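Local coordinates for protein myosin-I heavy chain (Dictyostelium discoideum, PDB 5EJR) that drives actin-based movement as an ATPase motor and acts in early phagocytosis and adhesion, this piece being a MyTH4-FERM module of its tail, at residues Lys46-Glu51 against Gly76-Pro81; Arg297-Asp302 against Glu321-Gln326; Leu134-Ser139 against Ile226-Thr231. All blocks are in the same frame, centred on the assembly; numbering follows the deposited sequence.

Interaction 1: residues Lys46-Glu51 against Gly76-Pro81; sequences KDPIKE and GDYPIP
P48 and Y78 cross at about a right angle, the proline reaching the phenol ring with its CG, 3.9 Å from Y78 CE1, obliquely to the ring. Y78 holds its CG anti to the backbone N (chi1 -164°), which sends the ring out toward 46-51; M72 and M73 of helix 58-75 also touch it. The second pair, K46 and D77, likewise meets at about a right angle. K46 NZ stops 4.2 Å from D77 OD1, too far for a salt bridge, and a water spans the interval: it accepts from K46 NZ at 3.0 Å and donates to D77 OD1 at 2.8 Å. A bend at chi2 (-89°) shapes the lysine chain, which rests against P119 and K120. The other carboxylate oxygen, D77 OD2, bonds to S123 OG, so both oxygens are held, which probably limits the turning of the carboxylate. D77 takes part in a Schellman motif of the helical MyTH4 domain, the one that ends helix 58-75: G76, with positive phi, is the C-prime residue, and D77 N pairs with M72 O and G76 N with M73 O. The D77 side chain also touches F44, two residues before K46, whereas K46 and P48 themselves are exposed at the surface of the domain.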
loop_
_atom_site.group_PDB
_atom_site.type_symbol
_atom_site.label_atom_id
_atom_site.label_comp_id
_atom_site.label_asym_id
_atom_site.label_seq_id
_atom_site.Cartn_x
_atom_site.Cartn_y
_atom_site.Cartn_z
ATOM N N LYS A 46 -32.662 -16.308 -6.726
ATOM C CA LYS A 46 -31.775 -17.148 -5.916
ATOM C C LYS A 46 -30.828 -18.020 -6.746
ATOM O O LYS A 46 -29.856 -18.540 -6.199
ATOM C CB LYS A 46 -32.598 -18.040 -4.954
ATOM C CG LYS A 46 -33.420 -17.290 -3.901
ATOM C CD LYS A 46 -32.639 -17.033 -2.608
ATOM C CE LYS A 46 -33.497 -16.402 -1.538
ATOM N NZ LYS A 46 -32.683 -15.887 -0.404
ATOM N N ASP A 47 -31.134 -18.219 -8.040
ATOM C CA ASP A 47 -30.358 -19.058 -8.953
ATOM C C ASP A 47 -29.316 -18.280 -9.758
ATOM O O ASP A 47 -29.606 -17.161 -10.197
ATOM C CB ASP A 47 -31.293 -19.826 -9.912
ATOM C CG ASP A 47 -32.205 -20.846 -9.243
ATOM O OD1 ASP A 47 -31.831 -21.361 -8.156
ATOM O OD2 ASP A 47 -33.274 -21.157 -9.821
ATOM N N PRO A 48 -28.115 -18.870 -10.002
ATOM C CA PRO A 48 -27.102 -18.170 -10.810
ATOM C C PRO A 48 -27.515 -18.083 -12.274
ATOM O O PRO A 48 -27.943 -19.091 -12.834
ATOM C CB PRO A 48 -25.840 -19.036 -10.642
ATOM C CG PRO A 48 -26.149 -20.025 -9.555
ATOM C CD PRO A 48 -27.630 -20.200 -9.577
ATOM N N ILE A 49 -27.401 -16.879 -12.885
ATOM C CA ILE A 49 -27.748 -16.625 -14.288
ATOM C C ILE A 49 -26.888 -17.487 -15.243
ATOM O O ILE A 49 -25.688 -17.684 -15.008
ATOM C CB ILE A 49 -27.757 -15.114 -14.672
ATOM C CG1 ILE A 49 -26.344 -14.463 -14.552
ATOM C CG2 ILE A 49 -28.831 -14.355 -13.868
ATOM C CD1 ILE A 49 -26.141 -13.076 -15.191
ATOM N N LYS A 50 -27.541 -18.036 -16.286
ATOM C CA LYS A 50 -26.975 -18.945 -17.295
ATOM C C LYS A 50 -26.287 -18.224 -18.467
ATOM O O LYS A 50 -25.562 -18.851 -19.240
ATOM C CB LYS A 50 -28.060 -19.927 -17.797
ATOM C CG LYS A 50 -29.228 -19.264 -18.543
ATOM C CD LYS A 50 -30.260 -20.273 -19.046
ATOM C CE LYS A 50 -31.311 -19.636 -19.932
ATOM N NZ LYS A 50 -30.814 -19.397 -21.315
ATOM N N GLU A 51 -26.529 -16.915 -18.584
ATOM C CA GLU A 51 -26.003 -16.011 -19.612
ATOM C C GLU A 51 -26.001 -14.581 -19.059
ATOM O O GLU A 51 -26.767 -14.290 -18.139
ATOM C CB GLU A 51 -26.869 -16.079 -20.889
ATOM C CG GLU A 51 -28.351 -15.812 -20.664
ATOM C CD GLU A 51 -29.295 -16.187 -21.790
ATOM O OE1 GLU A 51 -29.112 -17.270 -22.394
ATOM O OE2 GLU A 51 -30.259 -15.423 -22.025
ATOM N N GLY A 76 -24.025 -13.083 0.071
ATOM C CA GLY A 76 -24.355 -14.210 0.937
ATOM C C GLY A 76 -25.490 -15.086 0.436
ATOM O O GLY A 76 -26.186 -15.712 1.239
ATOM N N ASP A 77 -25.683 -15.139 -0.889
ATOM C CA ASP A 77 -26.718 -15.938 -1.554
ATOM C C ASP A 77 -26.142 -17.170 -2.272
ATOM O O ASP A 77 -26.897 -17.958 -2.840
ATOM C CB ASP A 77 -27.531 -15.069 -2.529
ATOM C CG ASP A 77 -28.246 -13.906 -1.869
ATOM O OD1 ASP A 77 -28.936 -14.134 -0.841
ATOM O OD2 ASP A 77 -28.137 -12.776 -2.386
ATOM N N TYR A 78 -24.810 -17.323 -2.239
ATOM C CA TYR A 78 -24.044 -18.423 -2.831
ATOM C C TYR A 78 -22.868 -18.684 -1.883
ATOM O O TYR A 78 -22.300 -17.722 -1.358
ATOM C CB TYR A 78 -23.544 -18.026 -4.225
ATOM C CG TYR A 78 -23.065 -19.165 -5.100
ATOM C CD1 TYR A 78 -23.926 -19.791 -5.998
ATOM C CD2 TYR A 78 -21.726 -19.551 -5.105
ATOM C CE1 TYR A 78 -23.478 -20.805 -6.846
ATOM C CE2 TYR A 78 -21.265 -20.562 -5.950
ATOM C CZ TYR A 78 -22.144 -21.183 -6.824
ATOM O OH TYR A 78 -21.696 -22.184 -7.655
ATOM N N PRO A 79 -22.524 -19.954 -1.583
ATOM C CA PRO A 79 -21.436 -20.192 -0.618
ATOM C C PRO A 79 -20.041 -19.849 -1.137
ATOM O O PRO A 79 -19.804 -19.847 -2.352
ATOM C CB PRO A 79 -21.585 -21.672 -0.258
ATOM C CG PRO A 79 -22.291 -22.279 -1.409
ATOM C CD PRO A 79 -23.100 -21.219 -2.088
ATOM N N ILE A 80 -19.128 -19.527 -0.201
ATOM C CA ILE A 80 -17.742 -19.185 -0.515
ATOM C C ILE A 80 -16.836 -20.414 -0.256
ATOM O O ILE A 80 -16.865 -20.938 0.858
ATOM C CB ILE A 80 -17.286 -17.886 0.231
ATOM C CG1 ILE A 80 -18.122 -16.661 -0.192
ATOM C CG2 ILE A 80 -15.813 -17.610 0.010
ATOM C CD1 ILE A 80 -18.222 -15.521 0.881
ATOM N N PRO A 81 -16.040 -20.889 -1.258
ATOM C CA PRO A 81 -15.184 -22.074 -1.031
ATOM C C PRO A 81 -14.064 -21.900 0.004
ATOM O O PRO A 81 -13.678 -20.775 0.331
ATOM C CB PRO A 81 -14.638 -22.391 -2.426
ATOM C CG PRO A 81 -14.694 -21.109 -3.155
ATOM C CD PRO A 81 -15.909 -20.400 -2.644
HETATM O O HOH W 1 -31.493 -13.182 -0.169
#

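Interaction 2: residues Arg297-Asp302 against Glu321-Gln326; sequences RFFLDD and ELTYCQ. With EDO (1,2-ethanediol), chain B; EDO (1,2-ethanediol), chain E; EDO (1,2-ethanediol), chain H.
F299 turns its ring edge to helix 317-332, with T323 and Q326 lying near the ring plane. F299 CE2 touches T323 CG2 at 3.8 Å, the two side chains arriving from opposite directions, and F299 CZ comes to 4.3 Å from Q326 NE2. T323 offers its methyl because CG2 is anti to the backbone N, which leaves OG1 on the side of the helix backbone. A 1,2-ethanediol (chain H), probably from the crystallisation liquor, lies beside the pair: its C2 lies 3.3 Å from F299 CZ, and its O2 accepts from Q326 NE2 at 2.9 Å in a fairly straight bond (159°). In the second shell R296 ties these groups together, its backbone N bonded to Q326 OE1, its NH1 to T323 OG1 and its guanidinium in a cation-pi contact with F299; T323 OG1 also bonds to C319 O. This is the joint of the FERM domain where the last strand of the ubiquitin-like F1 lobe, 290-296, runs out toward the helical F2 lobe that holds helix 317-332. R297 and F298 pack on each other: R297 CG sits 3.7 Å above the centre of one face of the F298 ring, which also stacks with F503 and meets Y504 edge-to-face. R297 NE donates to O1 of another ethanediol (chain E) at 3.1 Å, in the guanidinium plane, while NH2 bonds to S256 OG. With an alanine at R297 the methylene over F298 and the guanidinium are gone, which is likely to open a gap above that ring and leave S256 OG without its mate. At the far end of 297-302, the ethanediol of chain B donates through O2 to D301 O at 2.6 Å.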
loop_
_atom_site.group_PDB
_atom_site.type_symbol
_atom_site.label_atom_id
_atom_site.label_comp_id
_atom_site.label_asym_id
_atom_site.label_seq_id
_atom_site.Cartn_x
_atom_site.Cartn_y
_atom_site.Cartn_z
ATOM N N ARG A 297 13.822 8.169 5.449
ATOM C CA ARG A 297 14.104 7.678 4.117
ATOM C C ARG A 297 15.278 8.380 3.472
ATOM O O ARG A 297 16.105 7.717 2.866
ATOM C CB ARG A 297 12.836 7.800 3.249
ATOM C CG ARG A 297 12.960 7.226 1.806
ATOM C CD ARG A 297 12.977 5.703 1.747
ATOM N NE ARG A 297 11.738 5.106 2.257
ATOM C CZ ARG A 297 11.691 4.082 3.108
ATOM N NH1 ARG A 297 12.811 3.527 3.556
ATOM N NH2 ARG A 297 10.520 3.604 3.518
ATOM N N PHE A 298 15.355 9.707 3.579
ATOM C CA PHE A 298 16.384 10.469 2.891
ATOM C C PHE A 298 17.420 11.117 3.801
ATOM O O PHE A 298 17.093 11.640 4.855
ATOM C CB PHE A 298 15.727 11.516 1.992
ATOM C CG PHE A 298 14.763 10.917 0.990
ATOM C CD1 PHE A 298 15.232 10.205 -0.117
ATOM C CD2 PHE A 298 13.392 11.116 1.113
ATOM C CE1 PHE A 298 14.336 9.674 -1.062
ATOM C CE2 PHE A 298 12.495 10.601 0.155
ATOM C CZ PHE A 298 12.972 9.874 -0.917
ATOM N N PHE A 299 18.674 11.093 3.349
ATOM C CA PHE A 299 19.822 11.625 4.077
ATOM C C PHE A 299 20.580 12.498 3.116
ATOM O O PHE A 299 21.253 11.977 2.234
ATOM C CB PHE A 299 20.711 10.465 4.592
ATOM C CG PHE A 299 20.067 9.665 5.701
ATOM C CD1 PHE A 299 19.173 8.635 5.409
ATOM C CD2 PHE A 299 20.353 9.943 7.037
ATOM C CE1 PHE A 299 18.560 7.912 6.438
ATOM C CE2 PHE A 299 19.747 9.215 8.068
ATOM C CZ PHE A 299 18.853 8.209 7.766
ATOM N N LEU A 300 20.391 13.819 3.231
ATOM C CA LEU A 300 20.983 14.823 2.328
ATOM C C LEU A 300 22.251 15.456 2.856
ATOM O O LEU A 300 23.027 16.006 2.073
ATOM C CB LEU A 300 19.938 15.928 2.022
ATOM C CG LEU A 300 18.766 15.475 1.107
ATOM C CD1 LEU A 300 17.772 16.630 0.861
ATOM C CD2 LEU A 300 19.283 15.006 -0.255
ATOM N N ASP A 301 22.461 15.397 4.166
ATOM C CA ASP A 301 23.650 16.000 4.792
ATOM C C ASP A 301 24.831 15.042 4.800
ATOM O O ASP A 301 24.628 13.835 4.716
ATOM C CB ASP A 301 23.310 16.556 6.181
ATOM C CG ASP A 301 22.142 17.536 6.097
ATOM O OD1 ASP A 301 22.176 18.428 5.209
ATOM O OD2 ASP A 301 21.131 17.318 6.805
ATOM N N ASP A 302 26.050 15.570 4.810
ATOM C CA ASP A 302 27.256 14.735 4.754
ATOM C C ASP A 302 27.588 14.178 6.145
ATOM O O ASP A 302 28.015 14.919 7.013
ATOM C CB ASP A 302 28.448 15.522 4.150
ATOM C CG ASP A 302 29.732 14.723 3.887
ATOM O OD1 ASP A 302 29.776 13.519 4.235
ATOM O OD2 ASP A 302 30.699 15.309 3.344
ATOM N N GLU A 321 16.186 12.385 17.137
ATOM C CA GLU A 321 15.940 11.250 18.014
ATOM C C GLU A 321 15.476 10.007 17.225
ATOM O O GLU A 321 15.982 8.901 17.455
ATOM C CB GLU A 321 14.977 11.649 19.155
ATOM C CG GLU A 321 14.838 10.616 20.268
ATOM C CD GLU A 321 16.132 10.094 20.870
ATOM O OE1 GLU A 321 17.143 10.832 20.872
ATOM O OE2 GLU A 321 16.131 8.937 21.343
ATOM N N LEU A 322 14.576 10.201 16.261
ATOM C CA LEU A 322 14.106 9.110 15.417
ATOM C C LEU A 322 15.214 8.592 14.534
ATOM O O LEU A 322 15.294 7.388 14.300
ATOM C CB LEU A 322 12.913 9.502 14.574
ATOM C CG LEU A 322 11.590 9.631 15.295
ATOM C CD1 LEU A 322 10.548 10.226 14.353
ATOM C CD2 LEU A 322 11.106 8.268 15.864
ATOM N N THR A 323 16.091 9.502 14.073
ATOM C CA THR A 323 17.244 9.133 13.249
ATOM C C THR A 323 18.222 8.295 14.040
ATOM O O THR A 323 18.660 7.257 13.538
ATOM C CB THR A 323 17.905 10.379 12.649
ATOM O OG1 THR A 323 16.915 11.063 11.884
ATOM C CG2 THR A 323 19.092 10.023 11.746
ATOM N N TYR A 324 18.607 8.773 15.242
ATOM C CA TYR A 324 19.550 8.060 16.093
ATOM C C TYR A 324 19.000 6.643 16.373
ATOM O O TYR A 324 19.716 5.669 16.178
ATOM C CB TYR A 324 19.821 8.841 17.409
ATOM C CG TYR A 324 20.417 7.940 18.473
ATOM C CD1 TYR A 324 21.696 7.404 18.326
ATOM C CD2 TYR A 324 19.672 7.559 19.585
ATOM C CE1 TYR A 324 22.229 6.543 19.277
ATOM C CE2 TYR A 324 20.182 6.663 20.521
ATOM C CZ TYR A 324 21.447 6.135 20.345
ATOM O OH TYR A 324 21.954 5.294 21.292
ATOM N N CYS A 325 17.736 6.567 16.824
ATOM C CA CYS A 325 16.986 5.348 17.122
ATOM C C CYS A 325 17.005 4.373 15.922
ATOM O O CYS A 325 17.226 3.183 16.117
ATOM C CB CYS A 325 15.563 5.708 17.545
ATOM S SG CYS A 325 14.532 4.299 18.027
ATOM N N GLN A 326 16.840 4.888 14.685
ATOM C CA GLN A 326 16.824 4.070 13.453
ATOM C C GLN A 326 18.209 3.499 13.140
ATOM O O GLN A 326 18.303 2.322 12.821
ATOM C CB GLN A 326 16.284 4.873 12.255
ATOM C CG GLN A 326 16.228 4.070 10.969
ATOM C CD GLN A 326 15.550 4.861 9.888
ATOM O OE1 GLN A 326 14.483 5.420 10.087
ATOM N NE2 GLN A 326 16.172 4.951 8.741
HETATM C C1 EDO B . 25.739 10.050 3.940
HETATM O O1 EDO B . 26.629 11.136 4.090
HETATM C C2 EDO B . 24.317 10.581 4.149
HETATM O O2 EDO B . 24.286 11.304 5.393
HETATM C C1 EDO E . 10.124 6.660 -0.671
HETATM O O1 EDO E . 9.565 6.574 0.645
HETATM C C2 EDO E . 9.179 5.942 -1.711
HETATM O O2 EDO E . 8.106 6.829 -1.999
HETATM C C1 EDO H . 21.213 4.778 7.299
HETATM O O1 EDO H . 21.015 3.993 6.143
HETATM C C2 EDO H . 19.935 5.150 8.114
HETATM O O2 EDO H . 18.881 4.206 8.081
#

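Interaction 3: residues Leu134-Ser139 against Ile226-Thr231; sequences LSITFS and INTYTT
An interdomain contact, part apolar and part polar, joins I136 on helix 121-137 of the MyTH4 domain to T228 and Y229 in the loop after strand 221-225 of the FERM F1 lobe. Y229 OH donates to I136 O at 2.8 Å, in the carbonyl plane and on a lone pair (C=O...donor angle 116°), and the carbonyl lies at the edge of the phenol ring. Y229 OH also lies 3.6 Å from I136 CB. Beside it T228 CG2 meets I136 CD1 at 3.7 Å; the same methyl stands 3.7 Å above the centre of one Y229 ring face, so it is caught between ring and isoleucine. The I136 chi1 of 54° directs the CG1-CD1 branch to this methyl. K176 of helix 164-178 touches I136 as well. A type I beta turn from N227 to T230 presents both loop side chains, closed by T230 N to N227 O at 3.1 Å and by N227 N to T230 OG1 at 2.9 Å. Y229 also touches I182, in the loop after helix 164-178. Such direct bonding of the MyTH4 helices to the F1 lobe is characteristic of the MyTH4-FERM supramodule of myosin tails.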
loop_
_atom_site.group_PDB
_atom_site.type_symbol
_atom_site.label_atom_id
_atom_site.label_comp_id
_atom_site.label_asym_id
_atom_site.label_seq_id
_atom_site.Cartn_x
_atom_site.Cartn_y
_atom_site.Cartn_z
ATOM N N LEU A 134 -17.943 -0.216 -6.381
ATOM C CA LEU A 134 -17.745 -0.108 -7.821
ATOM C C LEU A 134 -17.626 1.376 -8.143
ATOM O O LEU A 134 -16.723 1.771 -8.890
ATOM C CB LEU A 134 -18.930 -0.686 -8.637
ATOM C CG LEU A 134 -19.239 -2.173 -8.537
ATOM C CD1 LEU A 134 -20.592 -2.476 -9.168
ATOM C CD2 LEU A 134 -18.171 -3.009 -9.212
ATOM N N SER A 135 -18.544 2.201 -7.592
ATOM C CA SER A 135 -18.592 3.646 -7.864
ATOM C C SER A 135 -17.321 4.410 -7.438
ATOM O O SER A 135 -17.030 5.447 -8.021
ATOM C CB SER A 135 -19.838 4.284 -7.257
ATOM O OG SER A 135 -19.740 4.344 -5.844
ATOM N N ILE A 136 -16.575 3.901 -6.441
ATOM C CA ILE A 136 -15.322 4.549 -6.036
ATOM C C ILE A 136 -14.174 4.209 -7.019
ATOM O O ILE A 136 -13.234 4.997 -7.142
ATOM C CB ILE A 136 -14.928 4.315 -4.547
ATOM C CG1 ILE A 136 -14.879 2.829 -4.181
ATOM C CG2 ILE A 136 -15.842 5.109 -3.600
ATOM C CD1 ILE A 136 -14.117 2.488 -2.893
ATOM N N THR A 137 -14.295 3.073 -7.760
ATOM C CA THR A 137 -13.274 2.575 -8.694
ATOM C C THR A 137 -13.443 3.062 -10.148
ATOM O O THR A 137 -12.563 3.739 -10.678
ATOM C CB THR A 137 -13.202 1.050 -8.612
ATOM O OG1 THR A 137 -13.388 0.678 -7.251
ATOM C CG2 THR A 137 -11.854 0.500 -9.098
ATOM N N PHE A 138 -14.537 2.679 -10.803
ATOM C CA PHE A 138 -14.768 3.021 -12.206
ATOM C C PHE A 138 -16.201 3.455 -12.433
ATOM O O PHE A 138 -17.108 3.086 -11.692
ATOM C CB PHE A 138 -14.372 1.848 -13.148
ATOM C CG PHE A 138 -14.886 0.497 -12.718
ATOM C CD1 PHE A 138 -16.207 0.126 -12.956
ATOM C CD2 PHE A 138 -14.075 -0.378 -12.014
ATOM C CE1 PHE A 138 -16.700 -1.100 -12.507
ATOM C CE2 PHE A 138 -14.566 -1.608 -11.570
ATOM C CZ PHE A 138 -15.878 -1.957 -11.815
ATOM N N SER A 139 -16.382 4.263 -13.453
ATOM C CA SER A 139 -17.664 4.794 -13.834
ATOM C C SER A 139 -18.419 3.776 -14.700
ATOM O O SER A 139 -17.780 3.054 -15.474
ATOM C CB SER A 139 -17.431 6.062 -14.651
ATOM O OG SER A 139 -18.616 6.605 -15.211
ATOM N N ILE A 226 -7.743 8.303 7.597
ATOM C CA ILE A 226 -7.702 7.618 6.299
ATOM C C ILE A 226 -9.028 7.769 5.540
ATOM O O ILE A 226 -10.095 7.562 6.107
ATOM C CB ILE A 226 -7.277 6.123 6.531
ATOM C CG1 ILE A 226 -6.930 5.371 5.247
ATOM C CG2 ILE A 226 -8.289 5.320 7.337
ATOM C CD1 ILE A 226 -6.376 3.927 5.526
ATOM N N ASN A 227 -8.953 8.175 4.283
ATOM C CA ASN A 227 -10.110 8.300 3.398
ATOM C C ASN A 227 -9.857 7.343 2.228
ATOM O O ASN A 227 -8.734 6.857 2.074
ATOM C CB ASN A 227 -10.265 9.732 2.875
ATOM C CG ASN A 227 -9.977 10.831 3.875
ATOM O OD1 ASN A 227 -10.300 10.740 5.068
ATOM N ND2 ASN A 227 -9.375 11.913 3.396
ATOM N N THR A 228 -10.888 7.101 1.391
ATOM C CA THR A 228 -10.860 6.231 0.202
ATOM C C THR A 228 -9.631 6.444 -0.678
ATOM O O THR A 228 -9.020 5.478 -1.117
ATOM C CB THR A 228 -12.144 6.466 -0.629
ATOM O OG1 THR A 228 -13.268 6.272 0.225
ATOM C CG2 THR A 228 -12.250 5.543 -1.834
ATOM N N TYR A 229 -9.281 7.711 -0.924
ATOM C CA TYR A 229 -8.227 8.095 -1.833
ATOM C C TYR A 229 -6.942 8.571 -1.156
ATOM O O TYR A 229 -6.099 9.164 -1.824
ATOM C CB TYR A 229 -8.771 9.152 -2.809
ATOM C CG TYR A 229 -10.014 8.693 -3.561
ATOM C CD1 TYR A 229 -9.920 7.790 -4.615
ATOM C CD2 TYR A 229 -11.281 9.137 -3.195
ATOM C CE1 TYR A 229 -11.050 7.383 -5.328
ATOM C CE2 TYR A 229 -12.428 8.706 -3.876
ATOM C CZ TYR A 229 -12.302 7.836 -4.947
ATOM O OH TYR A 229 -13.411 7.390 -5.619
ATOM N N THR A 230 -6.762 8.296 0.141
ATOM C CA THR A 230 -5.539 8.754 0.819
ATOM C C THR A 230 -4.286 8.079 0.246
ATOM O O THR A 230 -4.226 6.848 0.147
ATOM C CB THR A 230 -5.664 8.606 2.337
ATOM O OG1 THR A 230 -6.802 9.359 2.774
ATOM C CG2 THR A 230 -4.409 9.106 3.090
ATOM N N THR A 231 -3.283 8.892 -0.101
ATOM C CA THR A 231 -2.002 8.355 -0.569
ATOM C C THR A 231 -1.067 8.101 0.619
ATOM O O THR A 231 -1.237 8.667 1.711
ATOM C CB THR A 231 -1.314 9.303 -1.550
ATOM O OG1 THR A 231 -0.999 10.514 -0.863
ATOM C CG2 THR A 231 -2.115 9.546 -2.820
#

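The three contacts follow the long axis of the module. Interaction 1 is a surface contact within MyTH4, interaction 3 bridges MyTH4 and the F1 lobe, and interaction 2 lies buried where F1 passes into F2. Centres of interactions 1 and 3 are 27 Å apart and those of 3 and 2 about 34 Å; in both cases the nearest atoms are about 13 Å apart. Interactions 1 and 2, 54 Å apart between centres, flank the centre of the chain. Helix 121-137 links interactions 1 and 3, S123 near its start binding D77 and I136 near its end carrying interaction 3. The ATPase motor is not part of this fragment, and the ethanediols lie round interaction 2.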